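Local coordinates for protein 2-dehydro-3-deoxy-d-gluconate/2-dehydro-3-deoxy-phosphogluconate aldolase (Picrophilus torridus, PDB 4UXD) that is an aldolase of the dihydrodipicolinate synthetase family, built as a parallel eight-stranded alpha/beta barrel with four chains in its assembly, at residues V29-T34 with G66-F71; V59-P64 with K91-A96; I129-E134 with F159-D164. All blocks are in the same frame, centred on the assembly; numbering follows the deposited sequence.

Contact 1: V29-T34 with G66-F71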
loop_
_atom_site.group_PDB
_atom_site.type_symbol
_atom_site.label_atom_id
_atom_site.label_comp_id
_atom_site.label_asym_id
_atom_site.label_seq_id
_atom_site.Cartn_x
_atom_site.Cartn_y
_atom_site.Cartn_z
ATOM N N VAL A 29 22.237 21.245 4.281
ATOM C CA VAL A 29 21.853 20.973 5.651
ATOM C C VAL A 29 22.272 19.560 6.008
ATOM O O VAL A 29 21.862 18.629 5.316
ATOM C CB VAL A 29 20.327 21.104 5.828
ATOM C CG1 VAL A 29 19.905 20.793 7.268
ATOM C CG2 VAL A 29 19.861 22.466 5.397
ATOM N N CYS A 30 23.068 19.372 7.067
ATOM C CA CYS A 30 23.349 18.003 7.523
ATOM C C CYS A 30 22.336 17.500 8.551
ATOM O O CYS A 30 22.274 18.007 9.669
ATOM C CB CYS A 30 24.735 17.883 8.118
ATOM S SG CYS A 30 25.002 16.234 8.839
ATOM N N PRO A 31 21.539 16.486 8.182
ATOM C CA PRO A 31 20.726 15.870 9.230
ATOM C C PRO A 31 21.627 14.959 10.059
ATOM O O PRO A 31 21.934 13.825 9.663
ATOM C CB PRO A 31 19.658 15.107 8.450
ATOM C CG PRO A 31 20.323 14.724 7.179
ATOM C CD PRO A 31 21.424 15.764 6.911
ATOM N N MET A 32 22.088 15.498 11.185
ATOM C CA MET A 32 23.136 14.869 11.983
ATOM C C MET A 32 22.724 13.518 12.542
ATOM O O MET A 32 21.616 13.365 13.063
ATOM C CB MET A 32 23.533 15.769 13.152
ATOM C CG MET A 32 24.051 17.139 12.760
ATOM S SD MET A 32 24.425 18.162 14.201
ATOM C CE MET A 32 25.743 17.198 14.943
ATOM N N ILE A 33 23.623 12.541 12.455
ATOM C CA ILE A 33 23.478 11.364 13.295
ATOM C C ILE A 33 23.733 11.786 14.733
ATOM O O ILE A 33 24.395 12.790 14.993
ATOM C CB ILE A 33 24.445 10.226 12.916
ATOM C CG1 ILE A 33 25.896 10.714 12.981
ATOM C CG2 ILE A 33 24.110 9.685 11.531
ATOM C CD1 ILE A 33 26.911 9.604 12.914
ATOM N N THR A 34 23.209 11.011 15.663
ATOM C CA THR A 34 23.546 11.166 17.071
ATOM C C THR A 34 24.565 10.089 17.482
ATOM O O THR A 34 24.163 8.967 17.803
ATOM C CB THR A 34 22.286 11.051 17.925
ATOM O OG1 THR A 34 21.265 11.873 17.357
ATOM C CG2 THR A 34 22.551 11.467 19.358
ATOM N N GLY A 66 17.089 15.035 13.666
ATOM C CA GLY A 66 16.187 14.686 12.587
ATOM C C GLY A 66 15.980 13.182 12.591
ATOM O O GLY A 66 16.350 12.504 13.575
ATOM N N SER A 67 15.409 12.667 11.499
ATOM C CA SER A 67 15.190 11.237 11.328
ATOM C C SER A 67 16.508 10.474 11.329
ATOM O O SER A 67 16.628 9.407 11.926
ATOM C CB SER A 67 14.435 10.952 10.023
ATOM O OG SER A 67 13.130 11.518 10.030
ATOM N N THR A 68 17.492 11.028 10.641
ATOM C CA THR A 68 18.817 10.449 10.589
ATOM C C THR A 68 19.394 10.344 11.991
ATOM O O THR A 68 20.140 9.405 12.293
ATOM C CB THR A 68 19.753 11.293 9.708
ATOM O OG1 THR A 68 19.252 11.314 8.371
ATOM C CG2 THR A 68 21.159 10.721 9.704
ATOM N N GLY A 69 19.035 11.305 12.845
ATOM C CA GLY A 69 19.494 11.324 14.226
ATOM C C GLY A 69 18.679 10.457 15.172
ATOM O O GLY A 69 18.870 10.515 16.395
ATOM N N VAL A 70 17.798 9.646 14.585
ATOM C CA VAL A 70 16.851 8.783 15.280
ATOM C C VAL A 70 16.312 9.384 16.583
ATOM O O VAL A 70 16.255 8.718 17.616
ATOM C CB VAL A 70 17.467 7.358 15.550
ATOM C CG1 VAL A 70 17.589 6.579 14.251
ATOM C CG2 VAL A 70 18.804 7.407 16.227
ATOM N N PHE A 71 15.837 10.626 16.488
ATOM C CA PHE A 71 15.378 11.386 17.653
ATOM C C PHE A 71 14.326 10.677 18.523
ATOM O O PHE A 71 14.364 10.844 19.739
ATOM C CB PHE A 71 14.839 12.778 17.215
ATOM C CG PHE A 71 13.540 12.732 16.452
ATOM C CD1 PHE A 71 13.533 12.623 15.067
ATOM C CD2 PHE A 71 12.330 12.805 17.119
ATOM C CE1 PHE A 71 12.356 12.560 14.373
ATOM C CE2 PHE A 71 11.151 12.748 16.428
ATOM C CZ PHE A 71 11.160 12.619 15.040
HETATM O O HOH W 1 19.297 14.664 12.299
#
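Thr68 leans its methyl toward 29-34, where CG2 lies 3.6 Å from Ile33 CG2. With chi1 at -62°, that methyl stands opposite the backbone N across the CA-CB bond, and OG1 is turned to the Pro31 ring, 3.8 Å from Pro31 CG. Threonine suits a place like this because one branch packs as a hydrocarbon while the other stays polar; a bound glycerol lies close to this side chain. Ile33 meets it through its gamma methyl alone, and the Ile33 side chain also packs on Leu50 of helix 44-56 and on Tyr272, Tyr273 and Phe276 of helix 270-279. Farther along, Thr34 OG1 donates to Gly69 O (2.9 Å) in the carbonyl plane, on a lone pair. Its chi1 of -48° sets the hydroxyl beside its own backbone N, facing the turn. Gly69, with no side chain, lets its CA come within 3.2 Å of Met32 O. A water ties the backbones as well, giving a hydrogen to Met32 O (2.8 Å) and accepting one from Gly66 N. Asn229 holds Pro31 O and Ile33 N, while Ser67 OG bonds Tyr154 of its own chain and Tyr128 of the second subunit. Residues 67-70 form a type I beta turn, set against the end of strand 27-31 in the loop after strand 61-63, a barrel-end loop of the kind that lines the active-site mouth in (beta/alpha)8 aldolases.

Contact 2: V59-P64 with K91-A96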
loop_
_atom_site.group_PDB
_atom_site.type_symbol
_atom_site.label_atom_id
_atom_site.label_comp_id
_atom_site.label_asym_id
_atom_site.label_seq_id
_atom_site.Cartn_x
_atom_site.Cartn_y
_atom_site.Cartn_z
ATOM N N VAL A 59 29.270 22.541 5.312
ATOM C CA VAL A 59 27.819 22.494 5.262
ATOM C C VAL A 59 27.368 23.832 5.840
ATOM O O VAL A 59 28.131 24.478 6.561
ATOM C CB VAL A 59 27.209 21.289 6.051
ATOM C CG1 VAL A 59 27.837 19.964 5.612
ATOM C CG2 VAL A 59 27.347 21.470 7.564
ATOM N N ASP A 60 26.144 24.249 5.534
ATOM C CA ASP A 60 25.639 25.546 5.980
ATOM C C ASP A 60 24.800 25.462 7.251
ATOM O O ASP A 60 24.752 26.406 8.023
ATOM C CB ASP A 60 24.804 26.182 4.868
ATOM C CG ASP A 60 25.522 26.189 3.547
ATOM O OD1 ASP A 60 26.323 27.116 3.320
ATOM O OD2 ASP A 60 25.300 25.264 2.741
ATOM N N TYR A 61 24.110 24.343 7.446
ATOM C CA TYR A 61 23.261 24.171 8.614
ATOM C C TYR A 61 23.495 22.823 9.270
ATOM O O TYR A 61 23.738 21.818 8.597
ATOM C CB TYR A 61 21.784 24.307 8.249
ATOM C CG TYR A 61 21.437 25.616 7.603
ATOM C CD1 TYR A 61 21.536 25.778 6.232
ATOM C CD2 TYR A 61 20.995 26.690 8.354
ATOM C CE1 TYR A 61 21.212 26.975 5.634
ATOM C CE2 TYR A 61 20.666 27.892 7.760
ATOM C CZ TYR A 61 20.782 28.027 6.400
ATOM O OH TYR A 61 20.468 29.220 5.791
ATOM N N LEU A 62 23.445 22.839 10.601
ATOM C CA LEU A 62 23.402 21.634 11.395
ATOM C C LEU A 62 21.960 21.407 11.787
ATOM O O LEU A 62 21.274 22.329 12.277
ATOM C CB LEU A 62 24.270 21.739 12.650
ATOM C CG LEU A 62 25.701 22.240 12.493
ATOM C CD1 LEU A 62 26.481 21.953 13.778
ATOM C CD2 LEU A 62 26.369 21.632 11.275
ATOM N N PHE A 63 21.525 20.169 11.564
ATOM C CA PHE A 63 20.180 19.728 11.867
ATOM C C PHE A 63 20.265 18.546 12.828
ATOM O O PHE A 63 20.179 17.395 12.416
ATOM C CB PHE A 63 19.442 19.347 10.575
ATOM C CG PHE A 63 18.086 18.727 10.791
ATOM C CD1 PHE A 63 17.408 18.870 12.000
ATOM C CD2 PHE A 63 17.489 17.992 9.776
ATOM C CE1 PHE A 63 16.172 18.307 12.184
ATOM C CE2 PHE A 63 16.252 17.424 9.960
ATOM C CZ PHE A 63 15.589 17.587 11.161
ATOM N N PRO A 64 20.422 18.829 14.121
ATOM C CA PRO A 64 20.417 17.741 15.099
ATOM C C PRO A 64 19.017 17.196 15.362
ATOM O O PRO A 64 18.046 17.960 15.334
ATOM C CB PRO A 64 20.990 18.407 16.356
ATOM C CG PRO A 64 20.595 19.848 16.216
ATOM C CD PRO A 64 20.645 20.144 14.750
ATOM N N LYS A 91 29.288 27.395 15.883
ATOM C CA LYS A 91 28.598 28.645 15.589
ATOM C C LYS A 91 27.887 28.577 14.239
ATOM O O LYS A 91 27.434 29.594 13.710
ATOM C CB LYS A 91 29.585 29.819 15.632
ATOM C CG LYS A 91 29.982 30.209 17.058
ATOM C CD LYS A 91 30.893 31.423 17.090
ATOM C CE LYS A 91 30.106 32.724 17.085
ATOM N NZ LYS A 91 31.006 33.906 17.225
ATOM N N LYS A 92 27.790 27.374 13.680
ATOM C CA LYS A 92 26.958 27.166 12.504
ATOM C C LYS A 92 25.521 27.423 12.903
ATOM O O LYS A 92 25.136 27.158 14.042
ATOM C CB LYS A 92 27.104 25.751 11.947
ATOM C CG LYS A 92 28.417 25.478 11.234
ATOM C CD LYS A 92 28.492 26.225 9.933
ATOM C CE LYS A 92 29.683 25.779 9.148
ATOM N NZ LYS A 92 29.662 26.405 7.819
ATOM N N PRO A 93 24.729 27.990 11.987
ATOM C CA PRO A 93 23.301 28.121 12.286
ATOM C C PRO A 93 22.620 26.740 12.383
ATOM O O PRO A 93 22.866 25.845 11.569
ATOM C CB PRO A 93 22.772 28.939 11.105
ATOM C CG PRO A 93 23.738 28.693 9.997
ATOM C CD PRO A 93 25.078 28.531 10.662
ATOM N N ILE A 94 21.773 26.583 13.392
ATOM C CA ILE A 94 21.188 25.294 13.740
ATOM C C ILE A 94 19.698 25.284 13.437
ATOM O O ILE A 94 18.998 26.276 13.680
ATOM C CB ILE A 94 21.426 24.960 15.247
ATOM C CG1 ILE A 94 22.916 24.769 15.507
ATOM C CG2 ILE A 94 20.683 23.689 15.671
ATOM C CD1 ILE A 94 23.295 24.676 16.954
ATOM N N MET A 95 19.240 24.168 12.870
ATOM C CA MET A 95 17.815 23.844 12.777
ATOM C C MET A 95 17.533 22.690 13.719
ATOM O O MET A 95 17.958 21.572 13.464
ATOM C CB MET A 95 17.416 23.434 11.365
ATOM C CG MET A 95 17.913 24.320 10.260
ATOM S SD MET A 95 17.441 23.610 8.671
ATOM C CE MET A 95 17.771 24.985 7.565
ATOM N N ALA A 96 16.824 22.942 14.805
ATOM C CA ALA A 96 16.603 21.900 15.801
ATOM C C ALA A 96 15.425 21.007 15.428
ATOM O O ALA A 96 14.315 21.486 15.191
ATOM C CB ALA A 96 16.377 22.520 17.171
#
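Val59 O receives the ammonium group of Lys92, with NZ 2.8 Å away and nearly on the extension of the carbonyl bond. The lysine chain bends at chi2 (-70°) and then runs straight, which carries NZ back to the loop ahead of strand 61-63; Asn58 adds a weak bond. Lysine suits this partly exposed place because its base can pack, CB lying 3.8 Å from Leu62 CG, while its length lets NZ reach the carbonyl. Between the backbones, Leu62 faces Ile94 in a single parallel bridge: Leu62 N donates to Pro93 O (3.2 Å), and Met95 N donates to Leu62 O (2.8 Å). Pro93 lacks an N-H but still offers its carbonyl, and its ring lies across the Tyr61 side chain at about a right angle. Met95, extended beyond CG, brings CE over one face of the Tyr61 ring, 3.9 Å from the ring centroid, in a CH-pi contact; SD lies obliquely to the same ring, making this a Met-aromatic pair. Pro64 CD meets Ile94 CG2 at 3.7 Å. The two faces have different neighbours. Leu62, Pro64 and Ile94 meet the surrounding helices, Leu62 touching Leu54 of helix 44-56 and the other two packing on helix 76-88, whereas Tyr61, Phe63 and Met95 pack on Val29 of strand 27-31, within the ring of strands.

Contact 3: I129-E134 with F159-D164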
loop_
_atom_site.group_PDB
_atom_site.type_symbol
_atom_site.label_atom_id
_atom_site.label_comp_id
_atom_site.label_asym_id
_atom_site.label_seq_id
_atom_site.Cartn_x
_atom_site.Cartn_y
_atom_site.Cartn_z
ATOM N N ILE A 129 -0.576 7.193 15.408
ATOM C CA ILE A 129 -1.957 7.240 14.955
ATOM C C ILE A 129 -2.064 7.960 13.604
ATOM O O ILE A 129 -1.478 9.024 13.395
ATOM C CB ILE A 129 -2.845 7.916 16.026
ATOM C CG1 ILE A 129 -3.186 6.901 17.119
ATOM C CG2 ILE A 129 -4.141 8.437 15.455
ATOM C CD1 ILE A 129 -3.340 7.519 18.488
ATOM N N LYS A 130 -2.803 7.345 12.681
ATOM C CA LYS A 130 -3.037 7.904 11.359
ATOM C C LYS A 130 -3.903 9.144 11.460
ATOM O O LYS A 130 -4.953 9.120 12.099
ATOM C CB LYS A 130 -3.704 6.865 10.450
ATOM C CG LYS A 130 -4.090 7.369 9.060
ATOM C CD LYS A 130 -2.866 7.541 8.169
ATOM C CE LYS A 130 -3.101 8.535 7.034
ATOM N NZ LYS A 130 -1.940 9.458 6.888
ATOM N N LEU A 131 -3.456 10.216 10.810
ATOM C CA LEU A 131 -4.152 11.499 10.846
ATOM C C LEU A 131 -4.521 12.014 9.467
ATOM O O LEU A 131 -3.751 11.868 8.521
ATOM C CB LEU A 131 -3.289 12.551 11.534
ATOM C CG LEU A 131 -2.867 12.310 12.974
ATOM C CD1 LEU A 131 -1.930 13.438 13.399
ATOM C CD2 LEU A 131 -4.066 12.204 13.903
ATOM N N ASN A 132 -5.696 12.638 9.373
ATOM C CA ASN A 132 -6.071 13.422 8.200
ATOM C C ASN A 132 -5.427 14.824 8.264
ATOM O O ASN A 132 -4.679 15.129 9.201
ATOM C CB ASN A 132 -7.596 13.531 8.096
ATOM C CG ASN A 132 -8.232 14.227 9.312
ATOM O OD1 ASN A 132 -7.568 14.948 10.055
ATOM N ND2 ASN A 132 -9.526 14.014 9.509
ATOM N N GLN A 133 -5.742 15.688 7.304
ATOM C CA GLN A 133 -5.133 17.016 7.247
ATOM C C GLN A 133 -5.709 18.044 8.257
ATOM O O GLN A 133 -5.020 18.983 8.631
ATOM C CB GLN A 133 -5.256 17.580 5.822
ATOM C CG GLN A 133 -4.542 16.770 4.752
ATOM C CD GLN A 133 -3.069 16.494 5.062
ATOM O OE1 GLN A 133 -2.237 17.394 5.061
ATOM N NE2 GLN A 133 -2.749 15.234 5.310
ATOM N N GLU A 134 -6.957 17.887 8.695
ATOM C CA GLU A 134 -7.525 18.813 9.682
ATOM C C GLU A 134 -6.795 18.665 11.039
ATOM O O GLU A 134 -6.463 19.652 11.709
ATOM C CB GLU A 134 -9.030 18.568 9.837
ATOM C CG GLU A 134 -9.776 19.547 10.766
ATOM C CD GLU A 134 -9.893 20.962 10.199
ATOM O OE1 GLU A 134 -10.677 21.165 9.242
ATOM O OE2 GLU A 134 -9.215 21.879 10.724
ATOM N N PHE A 159 7.690 7.876 7.330
ATOM C CA PHE A 159 7.828 7.641 8.758
ATOM C C PHE A 159 6.654 8.197 9.543
ATOM O O PHE A 159 6.357 7.709 10.637
ATOM C CB PHE A 159 9.164 8.226 9.270
ATOM C CG PHE A 159 10.386 7.555 8.674
ATOM C CD1 PHE A 159 10.323 6.244 8.200
ATOM C CD2 PHE A 159 11.580 8.230 8.571
ATOM C CE1 PHE A 159 11.427 5.637 7.656
ATOM C CE2 PHE A 159 12.695 7.629 8.019
ATOM C CZ PHE A 159 12.623 6.328 7.568
ATOM N N THR A 160 5.968 9.190 8.976
ATOM C CA THR A 160 4.838 9.808 9.656
ATOM C C THR A 160 3.704 10.156 8.681
ATOM O O THR A 160 3.820 9.942 7.471
ATOM C CB THR A 160 5.298 11.073 10.413
ATOM O OG1 THR A 160 4.205 11.606 11.157
ATOM C CG2 THR A 160 5.816 12.132 9.455
ATOM N N ASN A 161 2.603 10.672 9.221
ATOM C CA ASN A 161 1.505 11.168 8.402
ATOM C C ASN A 161 1.999 12.221 7.432
ATOM O O ASN A 161 2.760 13.112 7.819
ATOM C CB ASN A 161 0.405 11.769 9.263
ATOM C CG ASN A 161 -0.201 10.776 10.211
ATOM O OD1 ASN A 161 -0.907 9.871 9.795
ATOM N ND2 ASN A 161 0.061 10.946 11.505
ATOM N N LYS A 162 1.570 12.110 6.178
ATOM C CA LYS A 162 1.926 13.084 5.152
ATOM C C LYS A 162 1.251 14.409 5.446
ATOM O O LYS A 162 0.172 14.435 6.031
ATOM C CB LYS A 162 1.512 12.601 3.762
ATOM C CG LYS A 162 0.007 12.556 3.520
ATOM C CD LYS A 162 -0.307 11.913 2.175
ATOM C CE LYS A 162 -1.804 11.736 1.925
ATOM N NZ LYS A 162 -2.550 13.012 1.739
ATOM N N ILE A 163 1.895 15.505 5.063
ATOM C CA ILE A 163 1.234 16.811 5.098
ATOM C C ILE A 163 1.086 17.278 3.644
ATOM O O ILE A 163 2.064 17.349 2.899
ATOM C CB ILE A 163 2.017 17.846 5.990
ATOM C CG1 ILE A 163 1.305 19.205 5.990
ATOM C CG2 ILE A 163 3.490 17.942 5.567
ATOM C CD1 ILE A 163 2.013 20.284 6.796
ATOM N N ASP A 164 -0.144 17.540 3.224
ATOM C CA ASP A 164 -0.395 17.909 1.827
ATOM C C ASP A 164 0.174 19.290 1.538
ATOM O O ASP A 164 0.246 20.129 2.434
ATOM C CB ASP A 164 -1.888 17.906 1.499
ATOM C CG ASP A 164 -2.506 16.538 1.581
ATOM O OD1 ASP A 164 -1.750 15.539 1.551
ATOM O OD2 ASP A 164 -3.751 16.462 1.675
HETATM O O HOH W 2 0.479 9.546 5.301
#
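Gln133 lays its amide over the carboxylate of Asp164, the two planes 16° apart and stacked, with Gln133 CG 3.2 Å from Asp164 OD2. A bend at chi2 (-53°) folds the chain so that both ends of the amide meet backbone. OE1 accepts from Asp164 N at 2.8 Å, in a straight bond from above the carbonyl plane, and NE2 donates to Lys162 O (3.1 Å) within the plane of its own amide. Glutamine suits the site because it can accept and donate at once; Thr167 also bonds OE1. Asn161 does the same for 129-134 from the other segment: its ND2 reaches Ile129 O at 3.1 Å, besides Pro126 O, while its OD1 takes Leu131 N (2.8 Å, above the amide plane) and Lys130 NZ (3.1 Å, on a lone pair). Asp164 OD1 forms a salt bridge with Lys162 NZ. Water 2 links Lys130 NZ to Lys162 N. Gln267 of the second subunit bonds the backbone at Lys130 and Asn132. Two side-chain amides thus supply partners between two backbones that make no direct hydrogen bond to each other, and the lysine on Asn161 OD1 would probably polarise that amide.

How the contacts relate
From the N terminus, strand 27-31 opens contact 1, and 59-64 opens contact 2 before contact 1 closes at 66-71; contact 2 then closes at 91-96. The two loops therefore cross, each enclosing a helix, 44-56 in the first and 76-88 in the second. They also touch, since strands 27-31 and 61-63 are neighbours: Met32 N lies 3.0 Å from Phe63 O, a probable hydrogen bond. Contact 2 joins strands 61-63 and 95-97, closing the barrel. Contact 3 follows in series, closing a loop from 129-134 to 159-164 that holds the rest of helix 133-144 and strand 150-155. It meets contact 1 where Phe159 packs on Ser67, and both reach the second subunit.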